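Local coordinates for protein Rv1364c/MT1410 (Mycobacterium tuberculosis, PDB 3KE6), which probably regulates an alternative sigma factor, joining a manganese-binding PP2C-type phosphatase domain of the RsbU kind to an RsbW-like anti-sigma-factor kinase domain, at residues I179-L190 and D247-A258. Numbering follows the deposited sequence.
With MN (manganese (II) ion), chain F.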
ATOM      1  N   ILE A 179       3.469  13.785  10.796  1.00 51.95           N
ATOM      2  CA  ILE A 179       4.505  13.125  10.007  1.00 51.83           C
ATOM      3  C   ILE A 179       5.317  12.212  10.943  1.00 51.97           C
ATOM      4  O   ILE A 179       5.780  12.654  12.006  1.00 52.56           O
ATOM      5  CB  ILE A 179       5.448  14.113   9.291  1.00 51.64           C
ATOM      6  CG1 ILE A 179       4.675  15.176   8.496  1.00 50.41           C
ATOM      7  CG2 ILE A 179       6.378  13.357   8.362  1.00 51.50           C
ATOM      8  CD1 ILE A 179       3.845  14.629   7.406  1.00 47.04           C
ATOM      9  N   GLY A 180       5.462  10.939  10.564  1.00 51.83           N
ATOM     10  CA  GLY A 180       6.213   9.957  11.362  1.00 51.68           C
ATOM     11  C   GLY A 180       5.326   9.096  12.246  1.00 51.64           C
ATOM     12  O   GLY A 180       5.777   8.111  12.825  1.00 51.55           O
ATOM     13  N   ASP A 181       4.059   9.472  12.368  1.00 51.64           N
ATOM     14  CA  ASP A 181       3.112   8.684  13.132  1.00 51.96           C
ATOM     15  C   ASP A 181       2.715   7.469  12.289  1.00 51.71           C
ATOM     16  O   ASP A 181       2.421   7.609  11.123  1.00 51.05           O
ATOM     17  CB  ASP A 181       1.856   9.515  13.482  1.00 52.19           C
ATOM     18  CG  ASP A 181       2.019  10.374  14.735  1.00 53.66           C
ATOM     19  OD1 ASP A 181       3.086  10.345  15.390  1.00 57.92           O
ATOM     20  OD2 ASP A 181       1.040  11.080  15.079  1.00 57.22           O
ATOM     21  N   ALA A 182       2.692   6.289  12.904  1.00 52.06           N
ATOM     22  CA  ALA A 182       2.234   5.066  12.253  1.00 51.73           C
ATOM     23  C   ALA A 182       0.980   4.475  12.931  1.00 51.78           C
ATOM     24  O   ALA A 182       0.711   4.725  14.113  1.00 51.73           O
ATOM     25  CB  ALA A 182       3.358   4.053  12.235  1.00 51.30           C
ATOM     26  N   ILE A 183       0.228   3.688  12.168  1.00 51.58           N
ATOM     27  CA  ILE A 183      -0.953   3.010  12.673  1.00 51.91           C
ATOM     28  C   ILE A 183      -1.000   1.557  12.186  1.00 51.11           C
ATOM     29  O   ILE A 183      -0.696   1.278  11.038  1.00 49.73           O
ATOM     30  CB  ILE A 183      -2.224   3.742  12.234  1.00 52.12           C
ATOM     31  CG1 ILE A 183      -3.452   3.127  12.904  1.00 54.11           C
ATOM     32  CG2 ILE A 183      -2.392   3.679  10.739  1.00 52.19           C
ATOM     33  CD1 ILE A 183      -4.734   3.857  12.570  1.00 53.98           C
ATOM     34  N   LEU A 184      -1.387   0.642  13.072  1.00 51.12           N
ATOM     35  CA  LEU A 184      -1.307  -0.796  12.805  1.00 51.39           C
ATOM     36  C   LEU A 184      -2.669  -1.502  12.882  1.00 51.56           C
ATOM     37  O   LEU A 184      -3.211  -1.735  13.948  1.00 51.80           O
ATOM     38  CB  LEU A 184      -0.314  -1.453  13.774  1.00 51.00           C
ATOM     39  CG  LEU A 184       1.191  -1.200  13.557  1.00 52.74           C
ATOM     40  CD1 LEU A 184       1.591   0.279  13.668  1.00 51.99           C
ATOM     41  CD2 LEU A 184       2.025  -2.012  14.532  1.00 51.22           C
ATOM     42  N   PHE A 185      -3.212  -1.832  11.726  1.00 51.93           N
ATOM     43  CA  PHE A 185      -4.381  -2.693  11.617  1.00 51.77           C
ATOM     44  C   PHE A 185      -3.908  -4.142  11.763  1.00 51.28           C
ATOM     45  O   PHE A 185      -2.896  -4.529  11.167  1.00 51.16           O
ATOM     46  CB  PHE A 185      -5.043  -2.508  10.232  1.00 53.12           C
ATOM     47  CG  PHE A 185      -5.899  -1.259  10.104  1.00 54.76           C
ATOM     48  CD1 PHE A 185      -7.154  -1.321   9.512  1.00 57.92           C
ATOM     49  CD2 PHE A 185      -5.457  -0.030  10.572  1.00 59.71           C
ATOM     50  CE1 PHE A 185      -7.951  -0.180   9.400  1.00 58.64           C
ATOM     51  CE2 PHE A 185      -6.254   1.103  10.474  1.00 59.53           C
ATOM     52  CZ  PHE A 185      -7.504   1.026   9.887  1.00 58.80           C
ATOM     53  N   TYR A 186      -4.653  -4.950  12.509  1.00 50.72           N
ATOM     54  CA  TYR A 186      -4.285  -6.357  12.747  1.00 50.77           C
ATOM     55  C   TYR A 186      -5.542  -7.205  12.992  1.00 50.52           C
ATOM     56  O   TYR A 186      -6.610  -6.667  13.288  1.00 50.53           O
ATOM     57  CB  TYR A 186      -3.371  -6.461  13.979  1.00 50.57           C
ATOM     58  CG  TYR A 186      -4.076  -5.923  15.171  1.00 49.07           C
ATOM     59  CD1 TYR A 186      -4.793  -6.750  16.009  1.00 48.00           C
ATOM     60  CD2 TYR A 186      -4.119  -4.565  15.396  1.00 51.06           C
ATOM     61  CE1 TYR A 186      -5.495  -6.232  17.089  1.00 50.51           C
ATOM     62  CE2 TYR A 186      -4.803  -4.035  16.468  1.00 51.28           C
ATOM     63  CZ  TYR A 186      -5.494  -4.874  17.309  1.00 50.11           C
ATOM     64  OH  TYR A 186      -6.185  -4.347  18.358  1.00 51.06           O
ATOM     65  N   THR A 187      -5.402  -8.524  12.904  1.00 50.28           N
ATOM     66  CA  THR A 187      -6.488  -9.424  13.247  1.00 50.39           C
ATOM     67  C   THR A 187      -6.224 -10.024  14.615  1.00 50.97           C
ATOM     68  O   THR A 187      -5.099  -9.963  15.118  1.00 51.65           O
ATOM     69  CB  THR A 187      -6.688 -10.551  12.210  1.00 50.15           C
ATOM     70  OG1 THR A 187      -5.424 -11.130  11.858  1.00 49.63           O
ATOM     71  CG2 THR A 187      -7.383 -10.008  10.978  1.00 48.06           C
ATOM     72  N   ASP A 188      -7.269 -10.614  15.198  1.00 50.96           N
ATOM     73  CA  ASP A 188      -7.225 -11.153  16.552  1.00 50.88           C
ATOM     74  C   ASP A 188      -6.201 -12.273  16.717  1.00 50.84           C
ATOM     75  O   ASP A 188      -5.789 -12.599  17.840  1.00 50.58           O
ATOM     76  CB  ASP A 188      -8.633 -11.603  17.022  1.00 51.05           C
ATOM     77  CG  ASP A 188      -9.254 -12.716  16.157  1.00 53.14           C
ATOM     78  OD1 ASP A 188      -8.588 -13.278  15.258  1.00 61.25           O
ATOM     79  OD2 ASP A 188     -10.445 -13.024  16.379  1.00 55.56           O
ATOM     80  N   GLY A 189      -5.785 -12.857  15.600  1.00 50.88           N
ATOM     81  CA  GLY A 189      -4.742 -13.872  15.623  1.00 51.11           C
ATOM     82  C   GLY A 189      -3.444 -13.349  16.196  1.00 50.98           C
ATOM     83  O   GLY A 189      -2.673 -14.103  16.777  1.00 50.99           O
ATOM     84  N   LEU A 190      -3.205 -12.054  16.041  1.00 50.97           N
ATOM     85  CA  LEU A 190      -1.971 -11.449  16.512  1.00 51.38           C
ATOM     86  C   LEU A 190      -1.917 -11.387  18.027  1.00 51.79           C
ATOM     87  O   LEU A 190      -0.857 -11.569  18.619  1.00 52.34           O
ATOM     88  CB  LEU A 190      -1.816 -10.048  15.922  1.00 51.25           C
ATOM     89  CG  LEU A 190      -0.449  -9.377  16.052  1.00 50.54           C
ATOM     90  CD1 LEU A 190       0.710 -10.261  15.571  1.00 46.52           C
ATOM     91  CD2 LEU A 190      -0.493  -8.079  15.285  1.00 50.61           C
ATOM     92  N   ASP A 247      -4.525 -19.053  14.785  1.00 54.63           N
ATOM     93  CA  ASP A 247      -5.590 -18.515  13.927  1.00 54.34           C
ATOM     94  C   ASP A 247      -4.878 -17.953  12.688  1.00 53.78           C
ATOM     95  O   ASP A 247      -3.664 -18.128  12.521  1.00 53.97           O
ATOM     96  CB  ASP A 247      -6.401 -17.427  14.688  1.00 53.91           C
ATOM     97  CG  ASP A 247      -7.730 -17.043  13.990  1.00 54.81           C
ATOM     98  OD1 ASP A 247      -8.045 -17.653  12.945  1.00 55.76           O
ATOM     99  OD2 ASP A 247      -8.466 -16.109  14.449  1.00 57.18           O
ATOM    100  N   ASP A 248      -5.620 -17.306  11.802  1.00 52.96           N
ATOM    101  CA  ASP A 248      -5.010 -16.479  10.781  1.00 52.26           C
ATOM    102  C   ASP A 248      -4.427 -15.248  11.464  1.00 51.34           C
ATOM    103  O   ASP A 248      -4.953 -14.812  12.491  1.00 51.13           O
ATOM    104  CB  ASP A 248      -6.050 -16.063   9.747  1.00 52.58           C
ATOM    105  CG  ASP A 248      -6.604 -17.236   8.975  1.00 54.41           C
ATOM    106  OD1 ASP A 248      -5.799 -18.001   8.413  1.00 57.34           O
ATOM    107  OD2 ASP A 248      -7.842 -17.391   8.929  1.00 59.58           O
ATOM    108  N   VAL A 249      -3.339 -14.710  10.912  1.00 50.24           N
ATOM    109  CA  VAL A 249      -2.727 -13.482  11.430  1.00 49.70           C
ATOM    110  C   VAL A 249      -2.414 -12.525  10.277  1.00 49.18           C
ATOM    111  O   VAL A 249      -1.824 -12.908   9.256  1.00 48.92           O
ATOM    112  CB  VAL A 249      -1.428 -13.736  12.254  1.00 49.68           C
ATOM    113  CG1 VAL A 249      -0.949 -12.435  12.928  1.00 48.42           C
ATOM    114  CG2 VAL A 249      -1.663 -14.798  13.304  1.00 49.25           C
ATOM    115  N   THR A 250      -2.838 -11.279  10.450  1.00 48.10           N
ATOM    116  CA  THR A 250      -2.712 -10.281   9.424  1.00 47.95           C
ATOM    117  C   THR A 250      -2.360  -9.006  10.114  1.00 47.28           C
ATOM    118  O   THR A 250      -3.021  -8.624  11.078  1.00 46.99           O
ATOM    119  CB  THR A 250      -4.034 -10.094   8.644  1.00 48.30           C
ATOM    120  OG1 THR A 250      -4.566 -11.377   8.282  1.00 47.91           O
ATOM    121  CG2 THR A 250      -3.804  -9.262   7.384  1.00 47.17           C
ATOM    122  N   LEU A 251      -1.292  -8.373   9.645  1.00 46.75           N
ATOM    123  CA  LEU A 251      -0.858  -7.088  10.171  1.00 46.77           C
ATOM    124  C   LEU A 251      -0.615  -6.142   8.989  1.00 46.47           C
ATOM    125  O   LEU A 251       0.067  -6.485   8.025  1.00 45.47           O
ATOM    126  CB  LEU A 251       0.386  -7.266  11.031  1.00 46.43           C
ATOM    127  CG  LEU A 251       1.083  -6.005  11.527  1.00 46.56           C
ATOM    128  CD1 LEU A 251       0.157  -5.137  12.355  1.00 43.18           C
ATOM    129  CD2 LEU A 251       2.297  -6.415  12.319  1.00 46.56           C
ATOM    130  N   LEU A 252      -1.237  -4.975   9.048  1.00 46.79           N
ATOM    131  CA  LEU A 252      -1.184  -4.022   7.954  1.00 47.03           C
ATOM    132  C   LEU A 252      -0.840  -2.697   8.565  1.00 47.25           C
ATOM    133  O   LEU A 252      -1.625  -2.161   9.341  1.00 47.54           O
ATOM    134  CB  LEU A 252      -2.529  -3.944   7.242  1.00 46.62           C
ATOM    135  CG  LEU A 252      -2.640  -2.829   6.213  1.00 47.07           C
ATOM    136  CD1 LEU A 252      -1.747  -3.132   4.976  1.00 44.28           C
ATOM    137  CD2 LEU A 252      -4.089  -2.662   5.839  1.00 46.62           C
ATOM    138  N   ALA A 253       0.345  -2.185   8.243  1.00 47.80           N
ATOM    139  CA  ALA A 253       0.888  -1.018   8.930  1.00 47.71           C
ATOM    140  C   ALA A 253       1.117   0.076   7.928  1.00 48.37           C
ATOM    141  O   ALA A 253       1.502  -0.186   6.784  1.00 48.11           O
ATOM    142  CB  ALA A 253       2.179  -1.366   9.606  1.00 47.87           C
ATOM    143  N   MET A 254       0.858   1.305   8.355  1.00 49.18           N
ATOM    144  CA  MET A 254       1.187   2.459   7.562  1.00 49.97           C
ATOM    145  C   MET A 254       1.697   3.601   8.413  1.00 49.58           C
ATOM    146  O   MET A 254       1.157   3.872   9.470  1.00 49.36           O
ATOM    147  CB  MET A 254      -0.009   2.863   6.704  1.00 50.77           C
ATOM    148  CG  MET A 254      -0.958   3.823   7.306  1.00 56.61           C
ATOM    149  SD  MET A 254      -0.455   5.519   6.960  1.00 69.81           S
ATOM    150  CE  MET A 254      -1.977   6.305   7.495  1.00 55.75           C
ATOM    151  N   GLN A 255       2.764   4.248   7.957  1.00 49.59           N
ATOM    152  CA  GLN A 255       3.290   5.416   8.634  1.00 49.46           C
ATOM    153  C   GLN A 255       3.104   6.586   7.708  1.00 49.93           C
ATOM    154  O   GLN A 255       3.370   6.492   6.510  1.00 49.05           O
ATOM    155  CB  GLN A 255       4.766   5.243   8.960  1.00 49.24           C
ATOM    156  CG  GLN A 255       5.442   6.524   9.402  1.00 49.20           C
ATOM    157  CD  GLN A 255       6.902   6.341   9.788  1.00 49.53           C
ATOM    158  OE1 GLN A 255       7.295   6.637  10.911  1.00 47.71           O
ATOM    159  NE2 GLN A 255       7.715   5.876   8.849  1.00 46.78           N
ATOM    160  N   ARG A 256       2.657   7.698   8.269  1.00 50.50           N
ATOM    161  CA  ARG A 256       2.561   8.927   7.509  1.00 51.18           C
ATOM    162  C   ARG A 256       3.966   9.486   7.322  1.00 51.21           C
ATOM    163  O   ARG A 256       4.790   9.420   8.238  1.00 51.46           O
ATOM    164  CB  ARG A 256       1.658   9.933   8.224  1.00 50.97           C
ATOM    165  CG  ARG A 256       1.127  11.018   7.315  1.00 50.47           C
ATOM    166  CD  ARG A 256       0.186  11.983   8.015  1.00 51.89           C
ATOM    167  NE  ARG A 256      -0.227  13.041   7.091  1.00 55.62           N
ATOM    168  CZ  ARG A 256      -0.238  14.356   7.335  1.00 56.62           C
ATOM    169  NH1 ARG A 256      -0.646  15.175   6.370  1.00 53.57           N
ATOM    170  NH2 ARG A 256       0.113  14.866   8.522  1.00 57.86           N
ATOM    171  N   ARG A 257       4.226  10.030   6.137  1.00 51.53           N
ATOM    172  CA  ARG A 257       5.515  10.656   5.811  1.00 52.20           C
ATOM    173  C   ARG A 257       5.306  11.946   5.050  1.00 51.90           C
ATOM    174  O   ARG A 257       4.251  12.150   4.431  1.00 51.57           O
ATOM    175  CB  ARG A 257       6.330   9.725   4.925  1.00 51.78           C
ATOM    176  CG  ARG A 257       5.522   9.244   3.720  1.00 55.13           C
ATOM    177  CD  ARG A 257       6.341   8.437   2.792  1.00 55.10           C
ATOM    178  NE  ARG A 257       7.419   9.217   2.198  1.00 58.91           N
ATOM    179  CZ  ARG A 257       8.522   8.689   1.679  1.00 59.26           C
ATOM    180  NH1 ARG A 257       8.706   7.372   1.672  1.00 59.29           N
ATOM    181  NH2 ARG A 257       9.446   9.486   1.169  1.00 58.86           N
ATOM    182  N   ALA A 258       6.322  12.805   5.087  1.00 52.17           N
ATOM    183  CA  ALA A 258       6.420  13.944   4.161  1.00 52.25           C
ATOM    184  C   ALA A 258       6.686  13.440   2.723  1.00 51.96           C
ATOM    185  O   ALA A 258       7.579  12.627   2.500  1.00 51.67           O
ATOM    186  CB  ALA A 258       7.516  14.873   4.590  1.00 51.09           C
TER
HETATM  187 MN    MN F   2      -9.679 -14.688  13.941  1.00 73.68          MN
HETATM  188  O   HOH W   1     -11.079 -15.274  15.541  1.00 73.09           O
HETATM  189  O   HOH W   2     -10.186 -16.549  12.851  1.00 70.76           O
HETATM  190  O   HOH W   3      -7.913 -14.416  12.630  1.00 72.84           O
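Asp188 and Asp247 meet at a manganese ion where one strand enters a type I turn (Thr187 to Leu190) and its antiparallel partner is about to begin, a worked example of a sheet delivering acidic ligands from its end. Asp188 OD1 binds the metal at 2.2 Å and Asp247 OD2 at 1.9 Å; the two side chains cross at about a right angle, with their carboxylate planes 47° apart. A chi1 of -167° turns the Asp247 carboxylate away from its own backbone N and toward the turn. Asp71 and three waters complete the shell, so this end is wet and polar.

Behind it the pairing tightens. Thr187 receives a weak hydrogen bond from Thr250 N at OG1 (2.9 Å), while its own N binds Thr250 O; both threonine hydroxyls also hydrogen-bond Asp54. Paired backbone bonds then join Phe185 to Leu252 and Ile183 to Met254. On one face, CD1 of Leu251 sits 4.0 Å from Leu184 CB and touches Tyr186 CB; helix 227-241 packs there, Leu236 on Leu251 and Ile228 on Ala253. The other face carries Ile183 CG2 against Met254 CG (3.7 Å), and Phe185 and Leu252 reach Val69 of the opposing sheet.

The far end is looser and more exposed. Gly180 N still bonds Arg256 O, but Ile179 merely lays CD1 over one guanidinium face of Arg256, whose NH1 hydrogen-bonds Phe129 O. A buried strand pair within a two-sheet sandwich, bearing metal-binding aspartates at one end, with a second manganese about 4 Å from the Asp247 side chain, is characteristic of the two-metal PP2C-type phosphatase fold.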